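Local coordinates for protein transcriptional regulator, putative (Vibrio cholerae O1 biovar eltor str. N16961, PDB 3BJN) that probably acts as an IclR-family DNA-binding transcription factor, a putative negative regulator of allantoin and glyoxylate utilization operons, of which this is the C-terminal domain, at residues 76-79 / 80-83. Sequence-based numbering, arbitrary orientation.
Sequences YMPA and ARCE
Pro78 and Cys82 are joined by the first i to i+4 bond of helix 79-88: Cys82 N lies 3.0 Å from Pro78 O, and its N-H points almost straight at the oxygen (176°). Arg81 N adds a weak, bent bond to the same carbonyl. One residue on, Glu83 N donates to Ala79 O at 2.8 Å, which carries the regular helical pattern forward. Pro78 is the N-cap, one residue after Met77 breaks away from helix 67-76.

The side-chain packing centres on Met77, a selenomethionine. Its CG, set between the backbone N and the carbonyl carbon (chi1 68°), approaches Cys82 CB at 3.9 Å. In the Arg81 conformer described, one of two deposited, SE of Met77 lies 3.6 Å from Arg81 CD, and the extended arginine chain crosses the Met77 chain at about a right angle. A bend at chi3 (56°) brings Met77 CE over one guanidinium face, near its rim, 4.1 Å from Arg81 NE.

Met77 also touches Leu64, and Cys82 rests on Phe102, joining this helix start to a loop and to helix 96-108 within the IclR C-terminal domain. Chemically, backbone bonds begin the helix, while the selenoether packs on Arg81 CG and CD, less certainly given the second conformer.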
loop_
_atom_site.group_PDB
_atom_site.type_symbol
_atom_site.label_atom_id
_atom_site.label_comp_id
_atom_site.label_asym_id
_atom_site.label_seq_id
_atom_site.Cartn_x
_atom_site.Cartn_y
_atom_site.Cartn_z
ATOM N N TYR A 76 -10.847 2.028 -0.185
ATOM C CA TYR A 76 -11.492 1.290 0.917
ATOM C C TYR A 76 -11.935 2.120 2.115
ATOM O O TYR A 76 -12.745 1.642 2.926
ATOM C CB TYR A 76 -10.616 0.118 1.389
ATOM C CG TYR A 76 -10.713 -1.097 0.505
ATOM C CD1 TYR A 76 -9.896 -1.246 -0.606
ATOM C CD2 TYR A 76 -11.652 -2.099 0.775
ATOM C CE1 TYR A 76 -9.993 -2.390 -1.436
ATOM C CE2 TYR A 76 -11.755 -3.227 -0.030
ATOM C CZ TYR A 76 -10.923 -3.372 -1.125
ATOM O OH TYR A 76 -11.064 -4.516 -1.893
HETATM N N MSE A 77 -11.397 3.333 2.253
HETATM C CA MSE A 77 -11.892 4.264 3.276
HETATM C C MSE A 77 -13.297 4.790 2.901
HETATM O O MSE A 77 -13.755 4.604 1.774
HETATM C CB MSE A 77 -10.912 5.430 3.460
HETATM C CG MSE A 77 -10.842 6.333 2.271
HETATM SE SE MSE A 77 -9.655 7.857 2.645
HETATM C CE MSE A 77 -8.032 6.876 3.144
ATOM N N PRO A 78 -13.993 5.450 3.850
ATOM C CA PRO A 78 -15.287 6.058 3.533
ATOM C C PRO A 78 -15.172 7.066 2.398
ATOM O O PRO A 78 -14.178 7.808 2.311
ATOM C CB PRO A 78 -15.655 6.762 4.837
ATOM C CG PRO A 78 -14.998 5.899 5.888
ATOM C CD PRO A 78 -13.641 5.657 5.266
ATOM N N ALA A 79 -16.179 7.075 1.532
ATOM C CA ALA A 79 -16.204 7.990 0.390
ATOM C C ALA A 79 -15.925 9.443 0.753
ATOM O O ALA A 79 -15.145 10.111 0.063
ATOM C CB ALA A 79 -17.530 7.882 -0.336
ATOM N N ALA A 80 -16.578 9.939 1.807
ATOM C CA ALA A 80 -16.454 11.340 2.217
ATOM C C ALA A 80 -15.013 11.703 2.536
ATOM O O ALA A 80 -14.553 12.797 2.191
ATOM C CB ALA A 80 -17.326 11.610 3.410
ATOM N N ARG A 81 -14.326 10.776 3.203
ATOM C CA ARG A 81 -12.937 10.946 3.600
ATOM C C ARG A 81 -12.075 11.009 2.336
ATOM O O ARG A 81 -11.278 11.937 2.145
ATOM C CB ARG A 81 -12.508 9.777 4.487
ATOM C CG ARG A 81 -11.144 9.932 5.138
ATOM C CD ARG A 81 -10.745 8.664 5.930
ATOM N NE ARG A 81 -9.398 8.790 6.494
ATOM C CZ ARG A 81 -8.787 7.905 7.284
ATOM N NH1 ARG A 81 -9.379 6.766 7.657
ATOM N NH2 ARG A 81 -7.559 8.170 7.718
ATOM N N CYS A 82 -12.252 10.008 1.476
ATOM C CA CYS A 82 -11.541 9.927 0.208
ATOM C C CYS A 82 -11.721 11.231 -0.612
ATOM O O CYS A 82 -10.753 11.771 -1.145
ATOM C CB CYS A 82 -12.008 8.702 -0.593
ATOM S SG CYS A 82 -11.426 8.700 -2.298
ATOM N N GLU A 83 -12.949 11.745 -0.666
ATOM C CA GLU A 83 -13.231 12.972 -1.421
ATOM C C GLU A 83 -12.468 14.184 -0.880
ATOM O O GLU A 83 -11.889 14.965 -1.661
ATOM C CB GLU A 83 -14.748 13.241 -1.482
ATOM C CG GLU A 83 -15.479 12.149 -2.263
ATOM C CD GLU A 83 -16.985 12.154 -2.012
ATOM O OE1 GLU A 83 -17.490 13.034 -1.271
ATOM O OE2 GLU A 83 -17.663 11.272 -2.566
#